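Local atomic coordinates of HTH-type transcriptional regulator AscG (Escherichia coli, PDB entry 3BRQ), a protein that represses transcription of the asc operon as a sequence-specific DNA-binding regulator of the LacI family. Residues 46-52 with 267-271; 84-88 with 148-152; 128-132 with 163-168; 181-187 with 207-211; 200-204 with 228-232. All coordinates share one frame; numbering follows the deposited sequence.

Interaction 1 (46-52 with 267-271); sequences MAEEKGR and IFMLD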
# COMPACT_ATOMS: atom_id res chain seq x y z
N MSE B 46 1.10 18.48 1.86
CA MSE B 46 0.60 19.67 2.53
C MSE B 46 1.70 20.40 3.29
O MSE B 46 1.81 21.63 3.22
CB MSE B 46 -0.52 19.30 3.50
CG MSE B 46 -1.93 19.54 2.99
SE MSE B 46 -2.84 20.65 4.31
CE MSE B 46 -1.90 22.34 3.89
N ALA B 47 2.52 19.65 4.03
CA ALA B 47 3.68 20.21 4.70
C ALA B 47 4.62 20.88 3.69
O ALA B 47 5.07 22.00 3.91
CB ALA B 47 4.43 19.12 5.48
N GLU B 48 4.90 20.21 2.58
CA GLU B 48 5.83 20.77 1.58
C GLU B 48 5.30 22.14 1.10
O GLU B 48 6.03 23.14 1.15
CB GLU B 48 6.07 19.79 0.42
CG GLU B 48 6.93 20.33 -0.73
CD GLU B 48 7.15 19.30 -1.81
OE1 GLU B 48 6.34 18.38 -1.95
OE2 GLU B 48 8.14 19.39 -2.54
N GLU B 49 4.02 22.19 0.71
CA GLU B 49 3.46 23.43 0.17
C GLU B 49 3.49 24.55 1.19
O GLU B 49 3.68 25.71 0.83
CB GLU B 49 2.02 23.23 -0.34
CG GLU B 49 1.88 22.25 -1.54
CD GLU B 49 0.45 22.17 -2.06
OE1 GLU B 49 -0.09 23.25 -2.43
OE2 GLU B 49 -0.16 21.05 -2.12
N LYS B 50 3.28 24.22 2.46
CA LYS B 50 3.32 25.25 3.50
C LYS B 50 4.70 25.56 4.11
O LYS B 50 4.77 26.25 5.13
CB LYS B 50 2.31 24.92 4.61
CG LYS B 50 0.82 24.85 4.14
CD LYS B 50 0.25 26.21 3.72
CE LYS B 50 -1.17 26.08 3.09
NZ LYS B 50 -1.45 27.18 2.06
N GLY B 51 5.77 25.01 3.52
CA GLY B 51 7.14 25.32 3.93
C GLY B 51 7.59 24.69 5.24
O GLY B 51 8.53 25.21 5.87
N ARG B 52 6.91 23.60 5.64
CA ARG B 52 7.30 22.79 6.80
C ARG B 52 8.10 21.54 6.42
O ARG B 52 7.85 20.95 5.38
CB ARG B 52 6.06 22.35 7.60
CG ARG B 52 5.55 23.36 8.61
CD ARG B 52 4.98 24.62 7.94
NE ARG B 52 4.74 25.69 8.91
CZ ARG B 52 3.97 26.76 8.68
NH1 ARG B 52 3.35 26.92 7.52
NH2 ARG B 52 3.80 27.66 9.65
N ILE B 267 -0.92 22.99 11.13
CA ILE B 267 -0.19 24.14 10.61
C ILE B 267 -0.90 25.45 10.99
O ILE B 267 -0.25 26.42 11.36
CB ILE B 267 -0.01 24.06 9.07
CG1 ILE B 267 0.92 22.90 8.72
CG2 ILE B 267 0.52 25.40 8.50
CD1 ILE B 267 0.92 22.54 7.20
N PHE B 268 -2.23 25.48 10.90
CA PHE B 268 -3.00 26.61 11.47
C PHE B 268 -2.54 26.94 12.90
O PHE B 268 -2.23 28.11 13.19
CB PHE B 268 -4.53 26.35 11.39
CG PHE B 268 -5.38 27.56 11.76
CD1 PHE B 268 -5.02 28.84 11.35
CD2 PHE B 268 -6.53 27.40 12.54
CE1 PHE B 268 -5.80 29.98 11.70
CE2 PHE B 268 -7.32 28.52 12.90
CZ PHE B 268 -6.95 29.81 12.46
N MSE B 269 -2.46 25.94 13.78
CA MSE B 269 -2.03 26.16 15.20
C MSE B 269 -0.64 26.82 15.29
O MSE B 269 -0.42 27.79 16.03
CB MSE B 269 -1.98 24.84 15.99
CG MSE B 269 -3.26 24.08 16.10
SE MSE B 269 -4.73 25.21 16.52
CE MSE B 269 -6.08 24.18 15.52
N LEU B 270 0.29 26.31 14.49
CA LEU B 270 1.64 26.85 14.39
C LEU B 270 1.67 28.29 13.90
O LEU B 270 2.65 29.01 14.20
CB LEU B 270 2.51 25.97 13.50
CG LEU B 270 2.73 24.55 14.06
CD1 LEU B 270 3.72 23.78 13.19
CD2 LEU B 270 3.20 24.55 15.49
N ASP B 271 0.63 28.71 13.17
CA ASP B 271 0.49 30.12 12.70
C ASP B 271 -0.33 30.99 13.64
O ASP B 271 -0.65 32.12 13.32
CB ASP B 271 -0.15 30.18 11.31
CG ASP B 271 0.78 29.69 10.20
OD1 ASP B 271 2.02 29.63 10.41
OD2 ASP B 271 0.25 29.35 9.11

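Interaction 2 (84-88 with 148-152); sequences YPRFL and SMDSP. With SO4 (sulfate ion), chain F.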
# COMPACT_ATOMS: atom_id res chain seq x y z
N TYR B 84 -1.36 8.83 14.66
CA TYR B 84 -2.35 7.84 14.22
C TYR B 84 -2.14 6.48 14.96
O TYR B 84 -1.37 5.65 14.53
CB TYR B 84 -2.31 7.76 12.70
CG TYR B 84 -3.15 6.68 12.05
CD1 TYR B 84 -4.16 6.00 12.75
CD2 TYR B 84 -2.92 6.34 10.71
CE1 TYR B 84 -4.89 4.98 12.15
CE2 TYR B 84 -3.67 5.36 10.09
CZ TYR B 84 -4.66 4.70 10.82
OH TYR B 84 -5.38 3.73 10.17
N PRO B 85 -2.80 6.29 16.13
CA PRO B 85 -2.49 5.17 16.98
C PRO B 85 -3.47 3.99 16.81
O PRO B 85 -4.71 4.19 16.67
CB PRO B 85 -2.66 5.78 18.39
CG PRO B 85 -3.75 6.72 18.23
CD PRO B 85 -3.78 7.16 16.78
N ARG B 86 -2.94 2.76 16.84
CA ARG B 86 -3.80 1.60 16.93
C ARG B 86 -4.04 1.35 18.41
O ARG B 86 -5.20 1.13 18.80
CB ARG B 86 -3.18 0.32 16.31
CG ARG B 86 -4.09 -0.91 16.52
CD ARG B 86 -3.84 -2.06 15.61
NE ARG B 86 -4.23 -1.80 14.20
CZ ARG B 86 -4.01 -2.69 13.26
NH1 ARG B 86 -3.47 -3.85 13.65
NH2 ARG B 86 -4.35 -2.47 11.97
N PHE B 87 -2.99 1.39 19.24
CA PHE B 87 -3.07 0.82 20.61
C PHE B 87 -3.45 1.78 21.75
O PHE B 87 -4.11 1.34 22.72
CB PHE B 87 -1.81 0.01 20.95
CG PHE B 87 -1.56 -1.14 20.00
CD1 PHE B 87 -2.23 -2.38 20.19
CD2 PHE B 87 -0.75 -0.98 18.89
CE1 PHE B 87 -2.04 -3.43 19.31
CE2 PHE B 87 -0.55 -2.03 17.98
CZ PHE B 87 -1.17 -3.24 18.16
N LEU B 88 -3.01 3.03 21.72
CA LEU B 88 -3.29 3.95 22.83
C LEU B 88 -4.79 4.09 23.05
O LEU B 88 -5.52 4.18 22.09
CB LEU B 88 -2.68 5.32 22.62
CG LEU B 88 -1.15 5.44 22.79
CD1 LEU B 88 -0.62 6.66 22.00
CD2 LEU B 88 -0.78 5.57 24.26
N SER B 148 -8.33 -7.67 11.99
CA SER B 148 -7.68 -8.09 13.21
C SER B 148 -8.39 -7.58 14.50
O SER B 148 -8.98 -6.50 14.52
CB SER B 148 -6.23 -7.67 13.24
OG SER B 148 -6.13 -6.27 13.16
N MSE B 149 -8.35 -8.34 15.58
CA MSE B 149 -9.22 -7.87 16.69
C MSE B 149 -8.59 -6.76 17.59
O MSE B 149 -9.24 -6.23 18.52
CB MSE B 149 -9.85 -9.03 17.44
CG MSE B 149 -11.01 -9.75 16.58
SE MSE B 149 -12.22 -8.56 15.51
CE MSE B 149 -13.15 -7.81 17.06
N ASP B 150 -7.35 -6.40 17.26
CA ASP B 150 -6.61 -5.34 17.94
C ASP B 150 -6.85 -3.98 17.28
O ASP B 150 -6.31 -2.96 17.73
CB ASP B 150 -5.09 -5.65 18.06
CG ASP B 150 -4.38 -5.83 16.69
OD1 ASP B 150 -5.05 -5.90 15.65
OD2 ASP B 150 -3.12 -5.95 16.65
N SER B 151 -7.65 -3.95 16.21
CA SER B 151 -7.75 -2.71 15.39
C SER B 151 -9.07 -2.02 15.70
O SER B 151 -10.08 -2.63 15.49
CB SER B 151 -7.75 -3.08 13.90
OG SER B 151 -8.42 -2.11 13.09
N PRO B 152 -9.04 -0.76 16.16
CA PRO B 152 -10.22 0.05 16.32
C PRO B 152 -11.14 0.06 15.12
O PRO B 152 -12.36 0.03 15.30
CB PRO B 152 -9.63 1.45 16.57
CG PRO B 152 -8.41 1.20 17.26
CD PRO B 152 -7.86 -0.06 16.68
S SO4 F . -6.46 0.78 12.57
O1 SO4 F . -7.74 1.13 13.08
O2 SO4 F . -5.44 0.99 13.64
O3 SO4 F . -6.48 -0.52 11.96
O4 SO4 F . -6.24 1.64 11.41

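Interaction 3 (128-132 with 163-168); sequences FNAVA and DALAQH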
# COMPACT_ATOMS: atom_id res chain seq x y z
N PHE B 128 -22.62 0.22 9.42
CA PHE B 128 -24.08 0.17 9.61
C PHE B 128 -24.75 0.53 8.30
O PHE B 128 -25.60 -0.21 7.85
CB PHE B 128 -24.51 1.16 10.67
CG PHE B 128 -26.00 1.10 11.00
CD1 PHE B 128 -26.42 0.52 12.17
CD2 PHE B 128 -26.95 1.65 10.14
CE1 PHE B 128 -27.81 0.49 12.49
CE2 PHE B 128 -28.32 1.62 10.42
CZ PHE B 128 -28.75 1.03 11.60
N ASN B 129 -24.27 1.60 7.63
CA ASN B 129 -24.89 2.06 6.36
C ASN B 129 -24.79 1.08 5.23
O ASN B 129 -25.75 0.92 4.50
CB ASN B 129 -24.29 3.38 5.88
CG ASN B 129 -24.65 4.53 6.72
OD1 ASN B 129 -25.54 4.47 7.60
ND2 ASN B 129 -23.95 5.60 6.50
N ALA B 130 -23.64 0.42 5.07
CA ALA B 130 -23.45 -0.60 4.01
C ALA B 130 -24.33 -1.84 4.27
O ALA B 130 -25.06 -2.30 3.40
CB ALA B 130 -21.94 -0.96 3.88
N VAL B 131 -24.34 -2.33 5.50
CA VAL B 131 -25.19 -3.43 5.88
C VAL B 131 -26.69 -3.09 5.72
O VAL B 131 -27.46 -3.92 5.20
CB VAL B 131 -24.86 -3.96 7.32
CG1 VAL B 131 -25.83 -5.11 7.77
CG2 VAL B 131 -23.38 -4.41 7.41
N ALA B 132 -27.10 -1.90 6.14
CA ALA B 132 -28.52 -1.46 6.06
C ALA B 132 -28.97 -1.42 4.60
O ALA B 132 -30.11 -1.74 4.29
CB ALA B 132 -28.73 -0.11 6.73
N ASP B 163 -25.12 -3.89 14.89
CA ASP B 163 -26.19 -2.86 15.13
C ASP B 163 -27.21 -2.81 13.99
O ASP B 163 -28.40 -2.68 14.25
CB ASP B 163 -25.59 -1.48 15.39
CG ASP B 163 -26.62 -0.45 16.00
OD1 ASP B 163 -27.56 -0.82 16.76
OD2 ASP B 163 -26.43 0.75 15.74
N ALA B 164 -26.75 -2.87 12.73
CA ALA B 164 -27.63 -2.92 11.56
C ALA B 164 -28.56 -4.13 11.56
O ALA B 164 -29.77 -3.97 11.34
CB ALA B 164 -26.81 -2.83 10.23
N LEU B 165 -28.04 -5.32 11.88
CA LEU B 165 -28.93 -6.47 12.07
C LEU B 165 -29.96 -6.22 13.19
O LEU B 165 -31.15 -6.44 13.00
CB LEU B 165 -28.16 -7.72 12.46
CG LEU B 165 -27.09 -8.30 11.56
CD1 LEU B 165 -26.78 -9.74 11.99
CD2 LEU B 165 -27.48 -8.21 10.11
N ALA B 166 -29.49 -5.80 14.35
CA ALA B 166 -30.40 -5.75 15.52
C ALA B 166 -31.52 -4.69 15.28
O ALA B 166 -32.72 -4.94 15.58
CB ALA B 166 -29.62 -5.43 16.78
N GLN B 167 -31.12 -3.54 14.73
CA GLN B 167 -32.07 -2.47 14.37
C GLN B 167 -33.09 -2.86 13.29
O GLN B 167 -34.15 -2.27 13.22
CB GLN B 167 -31.35 -1.19 13.96
CG GLN B 167 -30.77 -0.40 15.14
CD GLN B 167 -30.48 1.06 14.77
OE1 GLN B 167 -31.29 1.73 14.10
NE2 GLN B 167 -29.32 1.57 15.20
N HIS B 168 -32.78 -3.86 12.47
CA HIS B 168 -33.74 -4.35 11.47
C HIS B 168 -34.42 -5.64 11.88
O HIS B 168 -35.02 -6.30 11.05
CB HIS B 168 -33.07 -4.53 10.12
CG HIS B 168 -32.58 -3.27 9.49
ND1 HIS B 168 -31.44 -2.61 9.91
CD2 HIS B 168 -33.06 -2.55 8.44
CE1 HIS B 168 -31.25 -1.54 9.17
NE2 HIS B 168 -32.22 -1.47 8.27

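Interaction 4 (181-187 with 207-211); sequences KWTPASG and SNDDM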
# COMPACT_ATOMS: atom_id res chain seq x y z
N LYS B 181 -7.84 -11.34 8.94
CA LYS B 181 -6.57 -10.71 9.34
C LYS B 181 -6.15 -9.67 8.32
O LYS B 181 -4.99 -9.27 8.36
CB LYS B 181 -5.41 -11.71 9.42
CG LYS B 181 -5.73 -13.12 9.82
CD LYS B 181 -4.60 -13.79 10.60
CE LYS B 181 -4.97 -13.87 12.12
NZ LYS B 181 -4.15 -14.90 12.86
N TRP B 182 -7.09 -9.22 7.47
CA TRP B 182 -6.93 -8.14 6.52
C TRP B 182 -6.20 -8.60 5.25
O TRP B 182 -6.13 -7.86 4.29
CB TRP B 182 -6.17 -6.90 7.07
CG TRP B 182 -6.64 -6.22 8.34
CD1 TRP B 182 -5.96 -6.20 9.53
CD2 TRP B 182 -7.81 -5.43 8.53
NE1 TRP B 182 -6.64 -5.45 10.45
CE2 TRP B 182 -7.78 -4.95 9.86
CE3 TRP B 182 -8.89 -5.09 7.72
CZ2 TRP B 182 -8.78 -4.14 10.39
CZ3 TRP B 182 -9.87 -4.28 8.24
CH2 TRP B 182 -9.82 -3.81 9.56
N THR B 183 -5.67 -9.81 5.24
CA THR B 183 -4.96 -10.36 4.05
C THR B 183 -5.97 -11.04 3.08
O THR B 183 -7.01 -11.54 3.54
CB THR B 183 -3.96 -11.44 4.49
OG1 THR B 183 -4.69 -12.53 5.07
CG2 THR B 183 -2.92 -10.86 5.54
N PRO B 184 -5.64 -11.08 1.75
CA PRO B 184 -6.45 -11.84 0.78
C PRO B 184 -6.62 -13.30 1.19
O PRO B 184 -7.80 -13.81 1.18
CB PRO B 184 -5.63 -11.74 -0.54
CG PRO B 184 -4.82 -10.47 -0.40
CD PRO B 184 -4.50 -10.39 1.12
N ALA B 185 -5.51 -13.95 1.64
CA ALA B 185 -5.61 -15.35 2.11
C ALA B 185 -6.66 -15.52 3.22
O ALA B 185 -7.37 -16.53 3.27
CB ALA B 185 -4.32 -15.83 2.64
N SER B 186 -6.69 -14.56 4.13
CA SER B 186 -7.59 -14.69 5.26
C SER B 186 -9.01 -14.52 4.74
O SER B 186 -9.97 -15.02 5.35
CB SER B 186 -7.25 -13.67 6.38
OG SER B 186 -7.40 -12.36 5.88
N GLY B 187 -9.16 -13.79 3.64
CA GLY B 187 -10.48 -13.65 2.99
C GLY B 187 -10.95 -14.96 2.38
O GLY B 187 -12.10 -15.40 2.57
N SER B 207 -14.32 -6.72 5.79
CA SER B 207 -13.87 -5.51 6.43
C SER B 207 -12.77 -4.78 5.66
O SER B 207 -12.47 -3.64 6.00
CB SER B 207 -13.50 -5.76 7.91
OG SER B 207 -14.68 -6.01 8.66
N ASN B 208 -12.19 -5.38 4.59
CA ASN B 208 -11.40 -4.54 3.69
C ASN B 208 -11.43 -5.13 2.26
O ASN B 208 -11.89 -6.25 2.03
CB ASN B 208 -9.95 -4.33 4.21
CG ASN B 208 -9.07 -5.60 4.09
OD1 ASN B 208 -9.56 -6.71 4.07
ND2 ASN B 208 -7.75 -5.42 4.08
N ASP B 209 -10.91 -4.40 1.29
CA ASP B 209 -11.07 -4.92 -0.07
C ASP B 209 -10.25 -6.14 -0.23
O ASP B 209 -10.71 -7.06 -0.88
CB ASP B 209 -10.71 -3.88 -1.13
CG ASP B 209 -11.76 -2.79 -1.24
OD1 ASP B 209 -12.87 -2.94 -0.64
OD2 ASP B 209 -11.47 -1.78 -1.95
N ASP B 210 -9.06 -6.20 0.36
CA ASP B 210 -8.19 -7.42 0.20
C ASP B 210 -8.87 -8.71 0.57
O ASP B 210 -8.80 -9.67 -0.16
CB ASP B 210 -6.87 -7.29 0.94
CG ASP B 210 -5.89 -6.35 0.19
OD1 ASP B 210 -6.23 -5.89 -0.90
OD2 ASP B 210 -4.78 -6.08 0.67
N MSE B 211 -9.51 -8.76 1.74
CA MSE B 211 -10.28 -9.90 2.10
C MSE B 211 -11.47 -10.13 1.19
O MSE B 211 -11.78 -11.29 0.91
CB MSE B 211 -10.72 -9.79 3.58
CG MSE B 211 -9.50 -9.87 4.58
SE MSE B 211 -10.29 -10.01 6.39
CE MSE B 211 -11.12 -11.66 6.28

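Interaction 5 (200-204 with 228-232); sequences KFSAL and EQVSV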
# COMPACT_ATOMS: atom_id res chain seq x y z
N LYS B 200 -26.65 -20.49 5.67
CA LYS B 200 -26.85 -19.86 4.37
C LYS B 200 -26.62 -18.34 4.43
O LYS B 200 -26.97 -17.67 5.42
CB LYS B 200 -28.27 -20.11 3.87
CG LYS B 200 -28.45 -21.37 3.04
CD LYS B 200 -28.16 -21.05 1.54
CE LYS B 200 -28.20 -22.28 0.60
NZ LYS B 200 -29.49 -23.05 0.76
N PHE B 201 -26.05 -17.79 3.37
CA PHE B 201 -26.01 -16.35 3.29
C PHE B 201 -26.14 -15.88 1.83
O PHE B 201 -25.65 -16.56 0.92
CB PHE B 201 -24.74 -15.82 4.00
CG PHE B 201 -23.42 -16.37 3.45
CD1 PHE B 201 -22.75 -15.68 2.47
CD2 PHE B 201 -22.88 -17.57 3.94
CE1 PHE B 201 -21.58 -16.15 1.95
CE2 PHE B 201 -21.69 -18.08 3.42
CZ PHE B 201 -21.04 -17.36 2.43
N SER B 202 -26.78 -14.72 1.61
CA SER B 202 -26.92 -14.10 0.27
C SER B 202 -25.95 -12.94 0.02
O SER B 202 -25.75 -12.50 -1.13
CB SER B 202 -28.38 -13.68 -0.05
OG SER B 202 -28.85 -12.62 0.81
N ALA B 203 -25.30 -12.46 1.07
CA ALA B 203 -24.38 -11.35 0.92
C ALA B 203 -23.24 -11.51 1.93
O ALA B 203 -23.45 -12.08 2.99
CB ALA B 203 -25.13 -9.98 1.11
N LEU B 204 -22.06 -11.01 1.57
CA LEU B 204 -20.88 -11.04 2.44
C LEU B 204 -20.28 -9.63 2.53
O LEU B 204 -19.96 -8.99 1.48
CB LEU B 204 -19.80 -12.01 1.89
CG LEU B 204 -18.47 -11.81 2.67
CD1 LEU B 204 -18.25 -12.92 3.61
CD2 LEU B 204 -17.27 -11.66 1.75
N GLU B 228 -24.78 -13.02 -8.06
CA GLU B 228 -26.09 -13.70 -8.12
C GLU B 228 -26.49 -14.50 -6.92
O GLU B 228 -27.63 -14.43 -6.47
CB GLU B 228 -26.23 -14.55 -9.34
CG GLU B 228 -26.37 -13.70 -10.56
CD GLU B 228 -25.06 -13.49 -11.25
OE1 GLU B 228 -24.00 -13.81 -10.63
OE2 GLU B 228 -25.09 -13.00 -12.40
N GLN B 229 -25.54 -15.30 -6.42
CA GLN B 229 -25.81 -16.11 -5.26
C GLN B 229 -25.29 -15.41 -4.02
O GLN B 229 -25.98 -15.39 -2.99
CB GLN B 229 -25.19 -17.49 -5.45
CG GLN B 229 -26.08 -18.46 -6.21
CD GLN B 229 -25.35 -19.71 -6.75
OE1 GLN B 229 -24.18 -19.67 -7.12
NE2 GLN B 229 -26.07 -20.80 -6.84
N VAL B 230 -24.11 -14.81 -4.10
CA VAL B 230 -23.60 -14.00 -2.95
C VAL B 230 -23.11 -12.63 -3.43
O VAL B 230 -22.20 -12.55 -4.26
CB VAL B 230 -22.48 -14.74 -2.17
CG1 VAL B 230 -21.83 -13.83 -1.10
CG2 VAL B 230 -23.00 -15.97 -1.56
N SER B 231 -23.74 -11.58 -2.93
CA SER B 231 -23.28 -10.21 -3.13
C SER B 231 -22.11 -9.91 -2.18
O SER B 231 -22.13 -10.33 -1.02
CB SER B 231 -24.44 -9.23 -2.87
OG SER B 231 -25.31 -9.17 -4.01
N VAL B 232 -21.09 -9.20 -2.70
CA VAL B 232 -19.90 -8.85 -1.90
C VAL B 232 -19.64 -7.32 -1.84
O VAL B 232 -19.70 -6.60 -2.86
CB VAL B 232 -18.63 -9.63 -2.45
CG1 VAL B 232 -17.34 -9.35 -1.63
CG2 VAL B 232 -18.91 -11.12 -2.53
O HOH W 1 -26.85 -11.88 -3.93

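Interaction 1 (46-52 with 267-271)
Arg-52 reaches across from just beyond the end of helix 36-49 and lays its guanidinium against an aliphatic branch and a carboxylate at once. The methyl CG2 of Ile-267 sits over one face of the group, toward its rim, 3.4 Å from Arg-52 NH1. At the edge, Arg-52 NH2 donates to Asp-271 OD1 over 2.8 Å in a salt bridge. NH2 approaches on the syn side of OD1 but 30° out of the carboxylate plane, and the N-H...O angle is 140°. NH1 also gives a weak bond back to Lys-50 O, and NH2 has a second acceptor in Gln-20 OE1.

Arg-52 stands here because the helix ends in a Schellman motif. Gly-51, with positive phi, is its C-prime residue, and Arg-52 N bonds to Ala-47 O at 3.0 Å. From there the chain kinks at chi2 (67°) toward helix 255-270. The other branch of Ile-267 ends at CD1, which touches Lys-50 CB at 3.8 Å.

The salt bridge, the Gln-20 bond and the methyl over one face probably limit how the guanidinium can turn; the weak NH1 bond adds little. Its charge probably helps keep Asp-271 ionised where the two helices end.

Interaction 2 (84-88 with 148-152)
Two ionic contacts share the guanidinium of Arg-86. NH1 forms a long salt bridge with Asp-150 OD1 at 3.3 Å, the carboxylate plane turned 62° from the guanidinium, while the edge carrying NE and NH2 serves the sulfate: NE points almost straight at its O2 (3.1 Å, 174°) and NH2 reaches O3. Ser-148 OG donates to Asp-150 OD1 at 2.7 Å, which ties the carboxylate down within its own turn.

Further hydrogen bonds close round the anion. Ser-151 OG donates to sulfate O3 at 2.8 Å and Tyr-84 OH to sulfate O4 at 2.6 Å; Thr-153 and Gly-33 add two more. Ser-151 is the N-cap of helix 152-167 in the C-terminal lobe, and loop 84-88 follows strand 80-84 of the N-terminal lobe, so the sulfate lies in the cleft between the two lobes of a periplasmic-binding-protein-like fold. In LacI relatives this cleft holds the effector, and the sulfate, probably from the crystallisation liquor, is consistent with such a pocket.

By van der Waals contact, Ser-151 CB lies over one face of the guanidinium, Arg-86 CG comes within 3.3 Å of Asp-150 O, and Pro-152 CG rests against Arg-86 O at 3.6 Å. Phe-87 turns its CZ to Asp-150 OD2.

Interaction 3 (128-132 with 163-168)
Phe-128 carries its ring from helix 123-136 onto the last turn of helix 152-167. Its CB does not aim at the partner; with CG anti to the backbone N (chi1 -176°), the ring is swung across to it. CG already lies 4.1 Å from Ala-164 CB. Next out, CD1 comes to 3.5 Å from Ala-164 N and also approaches the carboxylate of Asp-163. CE1 has Asp-163 OD2 close by and Gln-167 NE2 at 3.3 Å. At the tip, CZ meets CD and OE1 of Gln-167. Ala-164 CB stands over one ring face in a CH-pi contact, 4.1 Å from the centroid and 18° off the normal.

This is a helix-helix packing on the flank of the C-terminal lobe of the periplasmic-binding-protein-like fold. The two local axes pass 9.1 Å apart and cross at -49°. The backbones come closest at Phe-128 and Ala-164 (CA to CA 5.1 Å), where the small alanine side chain probably helps.

The same Ala-164 CB also presses on Val-131 CG1, tightly, at 3.5 Å, and that branch goes on to Leu-165 CD2. Beside it, the imidazole of His-168 sets CE1 against the methyl of Ala-132. His-168 ND1 is anchored by a 2.6 Å bond to Ala-164 O, while Gln-167 NE2 is steadied weakly by both carboxylate oxygens of Asp-163.

Interaction 4 (181-187 with 207-211)
Trp-182 and Asn-208 meet with the indole and amide planes 71° apart. The indole brings its rim, not a face: CE3 is 3.7 Å from Asn-208 CG, which lies near the ring plane, and beyond it CZ3 comes against Ser-207 O at 3.5 Å. From beside this edge the amide uses both its ends. ND2 donates to Trp-182 O over 2.9 Å, nearly straight (169°), in the carbonyl plane and on a lone pair. OD1 meanwhile accepts from Met-211 N at 3.1 Å, with the donor standing above the amide plane instead of on a lone pair. Asn-208 can do both because its CG lies between the backbone N and the carbonyl carbon (chi1 72°), which turns the amide back over the first turn of helix 209-221.

Asn-208 is thus the N-cap of that helix, and Thr-183 occupies the N-cap position of helix 184-197. The contact joins the starts of two helices of the C-terminal lobe, beside the interlobe cleft. The indole looks into that cleft, its NE1 bonded to Ser-148 and its ring stacked on Tyr-31.

Pro-184 and Asp-210 run side by side, pointing the same way, and Pro-184 CA offers a C-H contact to Asp-210 O at 3.3 Å. The backbones come closest at Gly-187, which has no side chain: its CA makes a C-H contact to Met-211 O at 3.4 Å. The selenomethionine side chain of Met-211 runs alongside segment 181-187, CG near Thr-183 O and Ser-186 OG, SE near Trp-182 N. Tyr-243 of the second subunit packs on Pro-184.

Interaction 5 (200-204 with 228-232)
Ser-231 is gripped through both its backbone polar atoms. Its N donates to Ser-202 O at 2.9 Å, and its O accepts from Leu-204 N at 2.7 Å, the donor almost in line with the carbonyl. Three CA-H...O contacts run beside and beyond these bonds, the shortest from Ala-203 CA to the same Ser-231 O, at 3.1 Å.

On one side of the sheet lie Ala-203 CB and Ser-231 CB, 4.1 Å apart. The opposite side takes Leu-204 and Val-232, which lie side by side with Leu-204 CD2 against Val-232 CG1. Val-230 widens this apolar patch just ahead of its strand: CG1, anti to the backbone N (chi1 172°), reaches Leu-204 CB at 4.0 Å, and CG2 touches Phe-201 CE1 at 3.8 Å.

A water donates to both Ser-202 O and Ser-231 OG, bridging the two segments at the start of the strands. Further out, Ser-231 OG is bonded to Ile-292 O and Ser-202 OG to His-139. Leu-194 of helix 184-197 backs both Phe-201 and Leu-204, while Ala-212 and Met-216 of helix 209-221 pack on Val-232.

Strands 203-206 and 231-235 run parallel as neighbours in the central sheet of the C-terminal lobe, with helix 209-221 linking them: a beta-alpha-beta crossover, the repeating element of the periplasmic-binding-protein-like fold.

In the fold
Interactions 4 and 5 are the buried contacts; the other three are partly buried. Interaction 5 pairs strands 203-206 and 231-235 through their backbones, and interaction 4 anchors the start of helix 209-221, which connects those strands. Interaction 3, also in the C-terminal lobe, joins two flanking helices largely by apolar contact. Interaction 1 lies on the far side of the chain's centre, its centre about 47 Å from that of interaction 5, and relies on a salt bridge at helix ends. Interaction 2 spans the lobes, with charges gathered on an anion; it touches interaction 4 where Ser-148 OG and Trp-182 NE1 lie 2.9 Å apart, a probable hydrogen bond.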